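Local coordinates for protein BtGH115A (Bacteroides thetaiotaomicron, PDB 5BY3) that acts as a family GH115 4-O-methyl-alpha-glucuronidase with specificity for decorated arabinogalactans, at residues R399-L404 / R620-F625; L406-P411 / R496-M501; M501-E506 / V515-P520. One frame throughout, in Å; residues are numbered along the deposited sequence.

Interaction 1. Residues R399-L404 / R620-F625. With NI (nickel (II) ion), chain C.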
loop_
_atom_site.group_PDB
_atom_site.type_symbol
_atom_site.label_atom_id
_atom_site.label_comp_id
_atom_site.label_asym_id
_atom_site.label_seq_id
_atom_site.Cartn_x
_atom_site.Cartn_y
_atom_site.Cartn_z
ATOM N N ARG A 399 -11.212 6.017 -11.919
ATOM C CA ARG A 399 -11.047 5.591 -13.293
ATOM C C ARG A 399 -9.643 5.018 -13.513
ATOM O O ARG A 399 -8.705 5.452 -12.850
ATOM C CB ARG A 399 -11.173 6.799 -14.233
ATOM C CG ARG A 399 -9.992 7.780 -14.117
ATOM C CD ARG A 399 -10.216 9.014 -14.945
ATOM N NE ARG A 399 -11.290 9.787 -14.344
ATOM C CZ ARG A 399 -11.795 10.909 -14.838
ATOM N NH1 ARG A 399 -11.346 11.455 -15.973
ATOM N NH2 ARG A 399 -12.757 11.485 -14.165
ATOM N N PRO A 400 -9.480 4.082 -14.452
ATOM C CA PRO A 400 -10.578 3.459 -15.245
ATOM C C PRO A 400 -11.514 2.502 -14.461
ATOM O O PRO A 400 -12.600 2.189 -14.944
ATOM C CB PRO A 400 -9.805 2.682 -16.307
ATOM C CG PRO A 400 -8.550 2.264 -15.576
ATOM C CD PRO A 400 -8.174 3.449 -14.723
ATOM N N HIS A 401 -11.113 2.014 -13.279
ATOM C CA HIS A 401 -12.027 1.148 -12.474
ATOM C C HIS A 401 -11.583 1.068 -10.992
ATOM O O HIS A 401 -10.398 0.962 -10.740
ATOM C CB HIS A 401 -12.131 -0.258 -13.111
ATOM C CG HIS A 401 -13.276 -1.055 -12.600
ATOM N ND1 HIS A 401 -13.312 -1.554 -11.314
ATOM C CD2 HIS A 401 -14.454 -1.398 -13.179
ATOM C CE1 HIS A 401 -14.471 -2.169 -11.124
ATOM N NE2 HIS A 401 -15.178 -2.092 -12.241
ATOM N N ASP A 402 -12.518 1.073 -10.034
ATOM C CA ASP A 402 -12.177 0.842 -8.598
ATOM C C ASP A 402 -11.536 -0.539 -8.397
ATOM O O ASP A 402 -11.959 -1.522 -9.022
ATOM C CB ASP A 402 -13.370 0.821 -7.637
ATOM C CG ASP A 402 -14.446 1.914 -7.880
ATOM O OD1 ASP A 402 -14.342 2.757 -8.813
ATOM O OD2 ASP A 402 -15.452 1.868 -7.089
ATOM N N HIS A 403 -10.508 -0.590 -7.538
ATOM C CA HIS A 403 -10.129 -1.822 -6.892
ATOM C C HIS A 403 -10.345 -1.675 -5.406
ATOM O O HIS A 403 -9.481 -1.154 -4.692
ATOM C CB HIS A 403 -8.705 -2.269 -7.243
ATOM C CG HIS A 403 -7.660 -1.191 -7.183
ATOM N ND1 HIS A 403 -7.586 -0.170 -8.115
ATOM C CD2 HIS A 403 -6.615 -1.007 -6.330
ATOM C CE1 HIS A 403 -6.538 0.593 -7.834
ATOM N NE2 HIS A 403 -5.954 0.126 -6.738
ATOM N N LEU A 404 -11.520 -2.099 -4.936
ATOM C CA LEU A 404 -11.888 -1.907 -3.514
ATOM C C LEU A 404 -12.280 -3.161 -2.774
ATOM O O LEU A 404 -12.523 -3.109 -1.556
ATOM C CB LEU A 404 -13.072 -0.943 -3.404
ATOM C CG LEU A 404 -12.936 0.514 -3.817
ATOM C CD1 LEU A 404 -14.297 1.165 -3.721
ATOM C CD2 LEU A 404 -11.966 1.186 -2.865
ATOM N N ARG A 620 -19.549 -0.259 -3.553
ATOM C CA ARG A 620 -20.076 0.773 -4.432
ATOM C C ARG A 620 -21.102 0.265 -5.489
ATOM O O ARG A 620 -21.439 0.989 -6.403
ATOM C CB ARG A 620 -18.898 1.558 -5.040
ATOM C CG ARG A 620 -19.148 3.039 -5.282
ATOM C CD ARG A 620 -17.940 3.692 -5.944
ATOM N NE ARG A 620 -18.376 4.514 -7.058
ATOM C CZ ARG A 620 -17.766 4.607 -8.229
ATOM N NH1 ARG A 620 -16.651 3.954 -8.483
ATOM N NH2 ARG A 620 -18.267 5.397 -9.154
ATOM N N LYS A 621 -21.585 -0.973 -5.354
ATOM C CA LYS A 621 -22.624 -1.552 -6.245
ATOM C C LYS A 621 -22.286 -1.426 -7.729
ATOM O O LYS A 621 -23.164 -1.159 -8.581
ATOM C CB LYS A 621 -24.037 -0.973 -5.997
ATOM C CG LYS A 621 -24.362 -0.529 -4.583
ATOM C CD LYS A 621 -24.912 -1.670 -3.751
ATOM C CE LYS A 621 -25.309 -1.133 -2.373
ATOM N NZ LYS A 621 -26.307 -1.993 -1.674
ATOM N N LEU A 622 -21.014 -1.633 -8.041
ATOM C CA LEU A 622 -20.555 -1.575 -9.427
ATOM C C LEU A 622 -21.110 -2.747 -10.179
ATOM O O LEU A 622 -21.245 -3.835 -9.594
ATOM C CB LEU A 622 -19.022 -1.494 -9.537
ATOM C CG LEU A 622 -18.364 -0.264 -8.888
ATOM C CD1 LEU A 622 -16.977 -0.044 -9.466
ATOM C CD2 LEU A 622 -19.187 1.034 -9.009
ATOM N N PRO A 623 -21.463 -2.541 -11.472
ATOM C CA PRO A 623 -22.117 -3.599 -12.265
ATOM C C PRO A 623 -21.340 -4.930 -12.244
ATOM O O PRO A 623 -21.949 -6.013 -12.056
ATOM C CB PRO A 623 -22.151 -3.001 -13.684
ATOM C CG PRO A 623 -22.141 -1.548 -13.469
ATOM C CD PRO A 623 -21.242 -1.328 -12.283
ATOM N N VAL A 624 -20.007 -4.835 -12.385
ATOM C CA VAL A 624 -19.136 -6.006 -12.342
ATOM C C VAL A 624 -19.441 -6.983 -11.167
ATOM O O VAL A 624 -19.224 -8.196 -11.348
ATOM C CB VAL A 624 -17.633 -5.599 -12.425
ATOM C CG1 VAL A 624 -17.125 -5.018 -11.116
ATOM C CG2 VAL A 624 -16.744 -6.764 -12.831
ATOM N N PHE A 625 -19.943 -6.489 -10.013
ATOM C CA PHE A 625 -20.174 -7.358 -8.844
ATOM C C PHE A 625 -21.531 -8.073 -8.835
ATOM O O PHE A 625 -21.815 -8.871 -7.929
ATOM C CB PHE A 625 -20.006 -6.593 -7.505
ATOM C CG PHE A 625 -18.689 -5.884 -7.358
ATOM C CD1 PHE A 625 -17.485 -6.602 -7.202
ATOM C CD2 PHE A 625 -18.625 -4.504 -7.396
ATOM C CE1 PHE A 625 -16.262 -5.952 -7.088
ATOM C CE2 PHE A 625 -17.390 -3.845 -7.269
ATOM C CZ PHE A 625 -16.220 -4.565 -7.106
HETATM NI NI NI C . -12.084 -2.312 0.635
HETATM O O HOH W 1 -17.946 -2.422 -13.150
HETATM O O HOH W 2 -14.499 -1.874 0.237
HETATM O O HOH W 3 -10.037 -2.572 2.101
#
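His401 meets Leu622 tip to tip, its CE1 3.7 Å from Leu622 CD1, while Val624 CG1 comes in at the edge of the imidazole beside NE2. Two polar contacts fix how the ring is turned: His401 ND1 donates in the ring plane to the backbone O of Asp402 (2.7 Å), and water 1, at the ring edge, joins NE2 to Val624 N. Asp402 offers both carboxylate oxygens to one guanidinium nitrogen of Arg620. Arg620 NH1 lies 2.6 Å from Asp402 OD1 in a salt bridge that includes a hydrogen bond to the syn lone pair of Asp402 OD2 (2.8 Å), the two flat groups being only 18° from coplanar. Leu622 CD2 lies over one face of that guanidinium, whose NH2 goes on to Glu506. An alanine in place of Asp402 would probably leave Arg620 NH1 and the backbone N of Gly398 without their buried acceptor. Farther on, Leu404 O binds nickel at 2.4 Å, together with Asp436 and waters 2 and 3. The contact thus joins the loop between barrel strand 388-393 and helix 411-423 to the loop after helix 587-603, with helix 730-738 packed against Pro400.

Interaction 2. Residues L406-P411 / R496-M501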
loop_
_atom_site.group_PDB
_atom_site.type_symbol
_atom_site.label_atom_id
_atom_site.label_comp_id
_atom_site.label_asym_id
_atom_site.label_seq_id
_atom_site.Cartn_x
_atom_site.Cartn_y
_atom_site.Cartn_z
ATOM N N LEU A 406 -10.900 -6.788 -2.985
ATOM C CA LEU A 406 -9.740 -7.536 -2.570
ATOM C C LEU A 406 -8.456 -6.725 -2.827
ATOM O O LEU A 406 -8.444 -5.753 -3.591
ATOM C CB LEU A 406 -9.690 -8.865 -3.327
ATOM C CG LEU A 406 -10.904 -9.783 -3.081
ATOM C CD1 LEU A 406 -10.871 -10.986 -4.028
ATOM C CD2 LEU A 406 -10.979 -10.216 -1.613
ATOM N N SER A 407 -7.400 -7.133 -2.156
ATOM C CA SER A 407 -6.162 -6.469 -2.195
ATOM C C SER A 407 -5.195 -7.380 -2.911
ATOM O O SER A 407 -4.603 -8.298 -2.299
ATOM C CB SER A 407 -5.681 -6.233 -0.750
ATOM O OG SER A 407 -4.270 -5.986 -0.731
ATOM N N THR A 408 -5.003 -7.107 -4.198
ATOM C CA THR A 408 -4.298 -8.002 -5.006
ATOM C C THR A 408 -3.063 -7.430 -5.709
ATOM O O THR A 408 -2.473 -8.080 -6.607
ATOM C CB THR A 408 -5.257 -8.680 -6.010
ATOM O OG1 THR A 408 -5.829 -7.717 -6.912
ATOM C CG2 THR A 408 -6.330 -9.466 -5.268
HETATM N N MSE A 409 -2.673 -6.217 -5.335
HETATM C CA MSE A 409 -1.524 -5.578 -5.968
HETATM C C MSE A 409 -0.353 -6.450 -5.620
HETATM O O MSE A 409 -0.286 -7.011 -4.524
HETATM C CB MSE A 409 -1.309 -4.177 -5.472
HETATM C CG MSE A 409 -0.378 -3.419 -6.415
HETATM SE SE MSE A 409 -0.161 -1.621 -5.637
HETATM C CE MSE A 409 -1.803 -1.073 -6.634
ATOM N N SER A 410 0.505 -6.641 -6.603
ATOM C CA SER A 410 1.632 -7.509 -6.487
ATOM C C SER A 410 2.671 -6.942 -5.540
ATOM O O SER A 410 3.056 -5.791 -5.668
ATOM C CB SER A 410 2.274 -7.735 -7.850
ATOM O OG SER A 410 3.549 -8.336 -7.673
ATOM N N PRO A 411 3.137 -7.767 -4.600
ATOM C CA PRO A 411 4.271 -7.436 -3.730
ATOM C C PRO A 411 5.475 -7.008 -4.511
ATOM O O PRO A 411 6.196 -6.133 -4.047
ATOM C CB PRO A 411 4.572 -8.774 -3.038
ATOM C CG PRO A 411 3.206 -9.376 -2.924
ATOM C CD PRO A 411 2.558 -9.073 -4.254
ATOM N N ARG A 496 -5.011 -9.331 -14.470
ATOM C CA ARG A 496 -6.300 -8.705 -14.431
ATOM C C ARG A 496 -6.853 -8.987 -13.058
ATOM O O ARG A 496 -7.031 -10.139 -12.671
ATOM C CB ARG A 496 -7.201 -9.279 -15.499
ATOM C CG ARG A 496 -8.370 -8.370 -15.779
ATOM C CD ARG A 496 -8.087 -7.488 -16.979
ATOM N NE ARG A 496 -9.199 -6.557 -17.193
ATOM C CZ ARG A 496 -9.231 -5.609 -18.129
ATOM N NH1 ARG A 496 -8.194 -5.448 -18.954
ATOM N NH2 ARG A 496 -10.296 -4.810 -18.209
ATOM N N LYS A 497 -7.046 -7.917 -12.305
ATOM C CA LYS A 497 -7.654 -7.947 -10.986
ATOM C C LYS A 497 -9.072 -8.523 -11.045
ATOM O O LYS A 497 -9.751 -8.403 -12.070
ATOM C CB LYS A 497 -7.701 -6.535 -10.434
ATOM C CG LYS A 497 -6.343 -5.986 -10.023
ATOM C CD LYS A 497 -6.411 -4.672 -9.250
ATOM C CE LYS A 497 -5.285 -4.529 -8.208
ATOM N NZ LYS A 497 -3.896 -4.297 -8.718
ATOM N N PRO A 498 -9.524 -9.157 -9.954
ATOM C CA PRO A 498 -10.927 -9.590 -9.885
ATOM C C PRO A 498 -11.939 -8.534 -10.319
ATOM O O PRO A 498 -12.783 -8.826 -11.160
ATOM C CB PRO A 498 -11.104 -9.913 -8.419
ATOM C CG PRO A 498 -9.769 -10.494 -8.066
ATOM C CD PRO A 498 -8.762 -9.644 -8.785
ATOM N N GLU A 499 -11.811 -7.329 -9.775
ATOM C CA GLU A 499 -12.666 -6.202 -10.065
ATOM C C GLU A 499 -12.607 -5.733 -11.501
ATOM O O GLU A 499 -13.584 -5.169 -11.947
ATOM C CB GLU A 499 -12.341 -5.029 -9.130
ATOM C CG GLU A 499 -12.560 -5.318 -7.654
ATOM C CD GLU A 499 -11.301 -5.804 -6.959
ATOM O OE1 GLU A 499 -10.466 -6.371 -7.680
ATOM O OE2 GLU A 499 -11.143 -5.642 -5.695
ATOM N N PHE A 500 -11.512 -5.983 -12.236
ATOM C CA PHE A 500 -11.410 -5.676 -13.695
ATOM C C PHE A 500 -11.928 -6.769 -14.682
ATOM O O PHE A 500 -11.849 -6.597 -15.914
ATOM C CB PHE A 500 -9.976 -5.275 -14.130
ATOM C CG PHE A 500 -9.264 -4.303 -13.221
ATOM C CD1 PHE A 500 -9.948 -3.477 -12.314
ATOM C CD2 PHE A 500 -7.852 -4.193 -13.305
ATOM C CE1 PHE A 500 -9.233 -2.608 -11.456
ATOM C CE2 PHE A 500 -7.139 -3.300 -12.490
ATOM C CZ PHE A 500 -7.829 -2.499 -11.555
HETATM N N MSE A 501 -12.467 -7.872 -14.171
HETATM C CA MSE A 501 -12.787 -9.050 -15.017
HETATM C C MSE A 501 -14.017 -8.875 -15.853
HETATM O O MSE A 501 -14.271 -9.696 -16.732
HETATM C CB MSE A 501 -12.965 -10.342 -14.214
HETATM C CG MSE A 501 -11.621 -10.816 -13.672
HETATM SE SE MSE A 501 -10.398 -11.305 -15.124
HETATM C CE MSE A 501 -11.513 -12.623 -16.040
HETATM O O HOH W 4 -8.033 -6.367 -6.426
HETATM O O HOH W 5 -3.406 -6.687 -9.664
#
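Thr408 and Lys497 lie side by side, their side chains running opposite ways, in a contact that joins a strand-to-helix loop of the TIM barrel, between strand 388-393 and helix 411-423, to the loop that follows helix 476-495. Thr408 OG1 lies alongside the lysine chain, 3.5 Å from Lys497 CE, with Pro498 CD also nearby. Beyond it, Lys497 NZ passes close to the backbone of Met409 and donates to water 5 at 2.6 Å; that water makes a weak bond back to Thr408 O. Glu499 approaches from the other loop, a chi2 of 93° swinging its CD out of the line of an extended chain, and its carboxylate grips the backbone of 406-411. Glu499 OE2 takes the N-H of Leu406 at 3.0 Å from the syn side, with the donor 27° out of the carboxylate plane, and also accepts from Trp405 N. The other oxygen, OE1, accepts a hydrogen bond from water 4, which also donates to Leu406 O and accepts from Thr408 OG1 at 2.6 Å, stitching three buried polar groups together. Leu406 CD1 and Pro498 CG add an apolar touch at 4.2 Å. Within 496-501, Arg496 steadies the turn side-on: NE and NH2 both reach Phe500 O, NE at 2.9 Å from well above the carbonyl plane and NH2 in that plane on a lone pair.

Interaction 3. Residues M501-E506 / V515-P520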
loop_
_atom_site.group_PDB
_atom_site.type_symbol
_atom_site.label_atom_id
_atom_site.label_comp_id
_atom_site.label_asym_id
_atom_site.label_seq_id
_atom_site.Cartn_x
_atom_site.Cartn_y
_atom_site.Cartn_z
HETATM N N MSE A 501 -12.467 -7.872 -14.171
HETATM C CA MSE A 501 -12.787 -9.050 -15.017
HETATM C C MSE A 501 -14.017 -8.875 -15.853
HETATM O O MSE A 501 -14.271 -9.696 -16.732
HETATM C CB MSE A 501 -12.965 -10.342 -14.214
HETATM C CG MSE A 501 -11.621 -10.816 -13.672
HETATM SE SE MSE A 501 -10.398 -11.305 -15.124
HETATM C CE MSE A 501 -11.513 -12.623 -16.040
ATOM N N GLY A 502 -14.796 -7.822 -15.586
ATOM C CA GLY A 502 -15.927 -7.462 -16.432
ATOM C C GLY A 502 -15.553 -6.666 -17.672
ATOM O O GLY A 502 -16.399 -6.483 -18.572
ATOM N N ASN A 503 -14.299 -6.185 -17.740
ATOM C CA ASN A 503 -13.865 -5.276 -18.815
ATOM C C ASN A 503 -14.818 -4.060 -18.908
ATOM O O ASN A 503 -15.269 -3.685 -19.987
ATOM C CB ASN A 503 -13.764 -6.038 -20.177
ATOM C CG ASN A 503 -12.929 -5.291 -21.240
ATOM O OD1 ASN A 503 -12.133 -4.387 -20.924
ATOM N ND2 ASN A 503 -13.110 -5.676 -22.511
ATOM N N THR A 504 -15.176 -3.487 -17.767
ATOM C CA THR A 504 -16.057 -2.319 -17.722
ATOM C C THR A 504 -15.205 -1.113 -17.295
ATOM O O THR A 504 -14.052 -1.259 -16.913
ATOM C CB THR A 504 -17.206 -2.500 -16.686
ATOM O OG1 THR A 504 -16.656 -2.848 -15.423
ATOM C CG2 THR A 504 -18.197 -3.580 -17.087
ATOM N N ARG A 505 -15.759 0.087 -17.375
ATOM C CA ARG A 505 -15.087 1.273 -16.849
ATOM C C ARG A 505 -15.987 2.064 -15.922
ATOM O O ARG A 505 -17.225 1.926 -15.950
ATOM C CB ARG A 505 -14.468 2.120 -17.976
ATOM C CG ARG A 505 -12.990 1.826 -18.080
ATOM C CD ARG A 505 -12.504 1.496 -19.462
ATOM N NE ARG A 505 -12.272 2.719 -20.207
ATOM C CZ ARG A 505 -11.363 2.877 -21.169
ATOM N NH1 ARG A 505 -10.537 1.885 -21.513
ATOM N NH2 ARG A 505 -11.274 4.045 -21.770
ATOM N N GLU A 506 -15.337 2.833 -15.057
ATOM C CA GLU A 506 -15.987 3.773 -14.153
ATOM C C GLU A 506 -15.553 5.185 -14.519
ATOM O O GLU A 506 -14.520 5.366 -15.177
ATOM C CB GLU A 506 -15.656 3.447 -12.703
ATOM C CG GLU A 506 -16.550 2.385 -12.107
ATOM C CD GLU A 506 -18.046 2.746 -12.102
ATOM O OE1 GLU A 506 -18.437 3.823 -11.622
ATOM O OE2 GLU A 506 -18.850 1.926 -12.562
ATOM N N VAL A 515 -21.521 -1.906 -19.184
ATOM C CA VAL A 515 -21.980 -3.207 -19.677
ATOM C C VAL A 515 -20.788 -4.171 -19.608
ATOM O O VAL A 515 -19.744 -3.915 -20.225
ATOM C CB VAL A 515 -22.506 -3.121 -21.156
ATOM C CG1 VAL A 515 -22.873 -4.500 -21.727
ATOM C CG2 VAL A 515 -23.693 -2.172 -21.272
ATOM N N VAL A 516 -20.947 -5.255 -18.848
ATOM C CA VAL A 516 -20.022 -6.378 -18.855
ATOM C C VAL A 516 -19.840 -6.989 -20.284
ATOM O O VAL A 516 -20.818 -7.190 -21.029
ATOM C CB VAL A 516 -20.428 -7.411 -17.787
ATOM C CG1 VAL A 516 -19.754 -8.753 -18.025
ATOM C CG2 VAL A 516 -20.069 -6.912 -16.387
ATOM N N LYS A 517 -18.584 -7.267 -20.655
ATOM C CA LYS A 517 -18.238 -7.625 -22.032
ATOM C C LYS A 517 -16.936 -8.421 -22.100
ATOM O O LYS A 517 -16.113 -8.335 -21.189
ATOM C CB LYS A 517 -18.149 -6.370 -22.911
ATOM C CG LYS A 517 -17.047 -5.396 -22.486
ATOM C CD LYS A 517 -17.528 -3.950 -22.473
ATOM C CE LYS A 517 -17.098 -3.268 -23.740
ATOM N NZ LYS A 517 -15.609 -3.333 -23.830
ATOM N N ASP A 518 -16.763 -9.175 -23.188
ATOM C CA ASP A 518 -15.573 -10.000 -23.435
ATOM C C ASP A 518 -14.250 -9.288 -23.113
ATOM O O ASP A 518 -14.032 -8.117 -23.470
ATOM C CB ASP A 518 -15.498 -10.460 -24.915
ATOM C CG ASP A 518 -16.704 -11.295 -25.372
ATOM O OD1 ASP A 518 -17.605 -11.643 -24.563
ATOM O OD2 ASP A 518 -16.723 -11.606 -26.582
ATOM N N LEU A 519 -13.367 -10.020 -22.461
ATOM C CA LEU A 519 -11.973 -9.660 -22.399
ATOM C C LEU A 519 -11.406 -10.148 -23.720
ATOM O O LEU A 519 -11.927 -11.134 -24.250
ATOM C CB LEU A 519 -11.314 -10.349 -21.204
ATOM C CG LEU A 519 -11.829 -9.773 -19.880
ATOM C CD1 LEU A 519 -11.848 -10.847 -18.838
ATOM C CD2 LEU A 519 -10.990 -8.593 -19.416
ATOM N N PRO A 520 -10.377 -9.454 -24.283
ATOM C CA PRO A 520 -9.883 -9.907 -25.610
ATOM C C PRO A 520 -8.952 -11.132 -25.511
ATOM O O PRO A 520 -7.748 -11.058 -25.863
ATOM C CB PRO A 520 -9.157 -8.664 -26.170
ATOM C CG PRO A 520 -8.794 -7.817 -24.961
ATOM C CD PRO A 520 -9.705 -8.215 -23.813
HETATM O O HOH W 6 -16.165 -9.620 -18.747
#
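With CG anti to the backbone N (chi1 -163°), Asn503 brings its amide up to the 515-520 backbone, where ND2 donates to Asp518 O at 2.8 Å, tilted from both the amide and the carbonyl plane. Lys517 has its CG between the backbone N and the carbonyl carbon (chi1 63°), 3.5 Å from Asn503 O; its chain bends on past that oxygen, CD at 3.4 Å, and the two side chains cross at a slant. The backbones meet most closely at Gly502 and Val516. Here Lys517 N donates to Gly502 O at 3.1 Å, and a CB on Gly502 would probably crowd Val516 CG2. Water 6 adds a second bridge, donating to both Met501 O and Lys517 O. On one flank, Met501 CE packs against Leu519 CD1, the side chains crossing at about a right angle, while Leu519 CD2 lies against Asn503 CB. On another, Thr504 CG2 rests 3.5 Å from Val515 O and also touches Val516 CG2. The arrangement is a long loop doubling back on itself between helix 476-495 and helix 523-543. Helix 552-580 backs it through Met501, through Gln577, which accepts from Leu519 N, and through Arg580, salt-bridged to Asp518; helix 730-738 holds Arg505 through Glu730 and Glu734.

In the fold
From the N terminus, the chain first builds the small mixed sheet, then the parallel barrel, whose strand 388-393 leads into 399-404 and 406-411. Interaction 2 closes first, when the chain returns at 496-501 after helix 476-495; interaction 3 follows in series, sharing Met501 and closing a short loop at 515-520. Interaction 1 closes last, at 620-625 beyond helix 587-603, and its long loop encloses the other two. The three sites touch: Glu499 packs on His401 and Asp402, Pro400 O probably accepts a hydrogen bond from Glu506 N, and Arg496 packs against Asn503 and Leu519. Together they tie the nickel-binding side of the barrel to the helices that follow it.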